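Local structure of transcriptional regulator, LacI family (Burkholderia phymatum, 2RGY) at residues Ala140-Asn143 / Val144-Asp148; Cys109-His112 / Arg113-Gly116. The protein probably represses or otherwise regulates transcription as a LacI-family DNA-binding protein whose periplasmic binding protein-like part would sense a small effector such as a sugar. All coordinates share one frame; numbering follows the deposited sequence.

Interaction 1 of 2, residues Ala140-Asn143 / Val144-Asp148; sequences ASDN and VERLD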
# COMPACT_ATOMS: atom_id res chain seq x y z
N ALA A 140 3.53 12.51 -17.90
CA ALA A 140 3.13 12.93 -16.55
C ALA A 140 3.92 14.20 -16.22
O ALA A 140 5.15 14.17 -16.17
CB ALA A 140 3.45 11.83 -15.53
N SER A 141 3.21 15.31 -16.01
CA SER A 141 3.86 16.58 -15.72
C SER A 141 4.71 16.56 -14.45
O SER A 141 5.75 17.20 -14.39
CB SER A 141 2.83 17.72 -15.63
OG SER A 141 2.02 17.60 -14.48
N ASP A 142 4.27 15.81 -13.44
CA ASP A 142 5.04 15.73 -12.21
C ASP A 142 6.37 15.04 -12.51
O ASP A 142 7.38 15.29 -11.86
CB ASP A 142 4.26 14.96 -11.15
CG ASP A 142 3.71 13.65 -11.68
OD1 ASP A 142 3.13 13.64 -12.78
OD2 ASP A 142 3.85 12.62 -10.98
N ASN A 143 6.37 14.17 -13.52
CA ASN A 143 7.57 13.45 -13.89
C ASN A 143 8.49 14.33 -14.72
O ASN A 143 9.70 14.35 -14.49
CB ASN A 143 7.21 12.18 -14.67
CG ASN A 143 8.43 11.34 -15.00
OD1 ASN A 143 8.98 11.42 -16.11
ND2 ASN A 143 8.87 10.54 -14.05
N VAL A 144 7.92 15.06 -15.66
CA VAL A 144 8.72 15.92 -16.52
C VAL A 144 9.50 16.99 -15.75
O VAL A 144 10.66 17.26 -16.07
CB VAL A 144 7.83 16.61 -17.57
CG1 VAL A 144 8.67 17.54 -18.43
CG2 VAL A 144 7.16 15.56 -18.44
N GLU A 145 8.88 17.59 -14.73
CA GLU A 145 9.54 18.63 -13.95
C GLU A 145 10.55 18.02 -13.01
O GLU A 145 11.55 18.63 -12.66
CB GLU A 145 8.50 19.44 -13.18
CG GLU A 145 7.95 20.58 -14.01
CD GLU A 145 6.53 20.94 -13.65
OE1 GLU A 145 6.26 21.09 -12.43
OE2 GLU A 145 5.69 21.08 -14.57
N ARG A 146 10.28 16.79 -12.62
CA ARG A 146 11.16 16.03 -11.75
C ARG A 146 12.46 15.79 -12.53
O ARG A 146 13.57 16.00 -12.02
CB ARG A 146 10.47 14.71 -11.43
CG ARG A 146 11.09 13.87 -10.36
CD ARG A 146 10.12 12.74 -10.01
NE ARG A 146 8.75 13.27 -9.89
CZ ARG A 146 7.70 12.57 -9.46
NH1 ARG A 146 7.83 11.31 -9.10
NH2 ARG A 146 6.51 13.15 -9.40
N LEU A 147 12.32 15.33 -13.77
CA LEU A 147 13.47 15.07 -14.63
C LEU A 147 14.16 16.38 -15.01
O LEU A 147 15.39 16.45 -15.07
CB LEU A 147 13.05 14.35 -15.91
CG LEU A 147 12.47 12.94 -15.81
CD1 LEU A 147 12.16 12.44 -17.22
CD2 LEU A 147 13.45 12.00 -15.11
N ASP A 148 13.38 17.41 -15.30
CA ASP A 148 13.95 18.69 -15.67
C ASP A 148 14.92 19.17 -14.59
O ASP A 148 16.05 19.54 -14.90
CB ASP A 148 12.84 19.72 -15.88
CG ASP A 148 12.19 19.60 -17.24
OD1 ASP A 148 12.40 18.58 -17.95
OD2 ASP A 148 11.44 20.54 -17.61
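Helix 141-155 opens with Ala140 as its N-cap, and the first alpha-helical bonds run from Val144 N to Ala140 O (3.0 Å, in the carbonyl plane), from Glu145 N to Ser141 O and from Leu147 N to Asn143 O. These are the N-terminal two turns of the helix in the beta-alpha-beta unit formed with strands 131-135 and 166-168, within the periplasmic binding protein-like domain. The corresponding step from Arg146 N to Asp142 O is weak at 3.4 Å, and the same carbonyl oxygen is also met by the Arg146 side chain. Arg146 runs back toward the start of the helix: a turn about the CG-CD bond (chi3 -44°) lays the guanidinium alongside Asp142. Arg146 NE reaches Asp142 O at 3.1 Å in a weak bond, and NH2 makes a longer, weak one to the same atom. Arg146 NH2 also forms a salt bridge with Asp142 OD2 at 3.1 Å. The two side chains point the same way, but carboxylate and guanidinium planes stand 72° apart, so the pair meets through one oxygen and one nitrogen instead of a flat two-pronged pairing. Asn143 CA lies over one face of the guanidinium. The remaining terminal nitrogen, NH1, is bound by Ala196 O from a loop, a further bond that probably helps hold the guanidinium in place. Together the salt bridge and the bonds to Asp142 O and Ala196 O probably offset the cost of burying this group. On the side facing strand 131-135, Leu147 packs on Val133 and Ser135. Beside the N-terminal bond, Val144 turns one methyl back over the cap: Val144 CG2 sits 3.3 Å from Ala140 O.

Interaction 2 of 2, residues Cys109-His112 / Arg113-Gly116; sequences CPDH and RRGG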
# COMPACT_ATOMS: atom_id res chain seq x y z
N CYS A 109 0.53 21.53 -5.35
CA CYS A 109 1.62 20.74 -5.90
C CYS A 109 2.96 21.07 -5.27
O CYS A 109 3.29 22.23 -5.07
CB CYS A 109 1.69 21.01 -7.41
SG CYS A 109 2.59 19.79 -8.41
N PRO A 110 3.76 20.05 -4.94
CA PRO A 110 5.06 20.35 -4.34
C PRO A 110 6.03 20.82 -5.43
O PRO A 110 5.67 20.88 -6.61
CB PRO A 110 5.47 19.00 -3.75
CG PRO A 110 4.94 18.04 -4.75
CD PRO A 110 3.55 18.59 -5.06
N ASP A 111 7.25 21.16 -5.04
CA ASP A 111 8.25 21.63 -5.99
C ASP A 111 9.04 20.44 -6.55
O ASP A 111 10.11 20.12 -6.04
CB ASP A 111 9.19 22.62 -5.29
CG ASP A 111 10.16 23.27 -6.25
OD1 ASP A 111 10.85 24.23 -5.84
OD2 ASP A 111 10.23 22.83 -7.42
N HIS A 112 8.51 19.80 -7.59
CA HIS A 112 9.17 18.64 -8.19
C HIS A 112 10.50 18.97 -8.86
O HIS A 112 11.40 18.13 -8.92
CB HIS A 112 8.24 17.97 -9.21
CG HIS A 112 7.08 17.26 -8.58
ND1 HIS A 112 7.23 16.24 -7.66
CD2 HIS A 112 5.74 17.42 -8.74
CE1 HIS A 112 6.04 15.81 -7.28
NE2 HIS A 112 5.12 16.51 -7.92
N ARG A 113 10.62 20.19 -9.37
CA ARG A 113 11.86 20.62 -10.03
C ARG A 113 12.96 20.51 -8.99
O ARG A 113 14.00 19.90 -9.21
CB ARG A 113 11.72 22.07 -10.51
CG ARG A 113 12.80 22.55 -11.45
CD ARG A 113 12.55 24.01 -11.80
NE ARG A 113 12.87 24.32 -13.19
CZ ARG A 113 12.81 25.54 -13.72
NH1 ARG A 113 12.45 26.58 -12.97
NH2 ARG A 113 13.14 25.74 -15.00
N ARG A 114 12.70 21.11 -7.83
CA ARG A 114 13.64 21.08 -6.72
C ARG A 114 13.88 19.64 -6.27
O ARG A 114 14.98 19.28 -5.85
CB ARG A 114 13.09 21.92 -5.56
CG ARG A 114 13.85 21.78 -4.27
CD ARG A 114 15.24 22.35 -4.33
NE ARG A 114 15.82 22.36 -3.00
CZ ARG A 114 17.05 22.80 -2.71
NH1 ARG A 114 17.83 23.27 -3.68
NH2 ARG A 114 17.48 22.77 -1.45
N GLY A 115 12.83 18.83 -6.35
CA GLY A 115 12.95 17.43 -5.96
C GLY A 115 13.95 16.70 -6.84
O GLY A 115 14.82 15.99 -6.33
N GLY A 116 13.84 16.88 -8.15
CA GLY A 116 14.76 16.22 -9.06
C GLY A 116 16.17 16.74 -8.85
O GLY A 116 17.14 15.98 -8.88
O HOH W 1 8.49 22.28 -9.74
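Asp111 folds its carboxylate over the start of helix 112-125, covering the backbone of Arg113 and the CB of Arg114. With CG anti to the backbone N (chi1 -173°), Asp111 OD2 is carried forward to Arg114 N, where it accepts an almost straight hydrogen bond of 3.0 Å (N-H...O angle 171°). The N-H comes from above the carboxylate, 65° out of its plane. The other oxygen, Asp111 OD1, rests against the aliphatic base of the arginine, 3.2 Å from Arg114 CB. A water completes the cap by donating to Asp111 OD2 and accepting from Arg113 N, each at 3.0 Å, so a second N-H of the first turn is satisfied indirectly. Carboxylate and guanidinium do not pair: Arg114 leads its charged end away to Glu117, while Arg113 makes a weak, long ion pair with Asp152. Behind the cap the ordinary helix begins, Gly115 N bonding to Asp111 O and Gly116 N to His112 O at 2.8 Å. The His112 ring turns inward, covered on one face by Pro110 CG, 3.4 Å above the plane and offset toward the rim. Both ring nitrogens are held from outside the turn, NE2 by Asn97 OD1 and ND1 by Tyr224 OH, which should fix the ring's rotation. A negatively charged side chain facing the N-H groups probably suits the helix dipole; this is an aspartate N-cap, its side chain accepting from the N-H three residues on, entered through an inverse gamma turn (His112 N to Pro110 O, weak) between strand 107-108 and helix 112-125.

Both interactions lie at the N-terminal ends of helices, side by side with centres about 8 Å apart. Interaction 1, in helix 141-155, is mostly buried and relies on an ion pair between side chains; interaction 2, at the start of helix 112-125, is partly exposed, a cap on the solvent side. They meet through His112, whose CE1 lies 3.4 Å from Arg146 NH2 and whose NE2 lies 3.7 Å from Asp142 CB, in plain packing. Tyr224 touches both, bonding to His112 and packing on Arg146, and Asn97 likewise bonds to His112 and packs on Asp142. The polar cluster is thus inward, while Asp111, Arg113 and Arg114 are exposed.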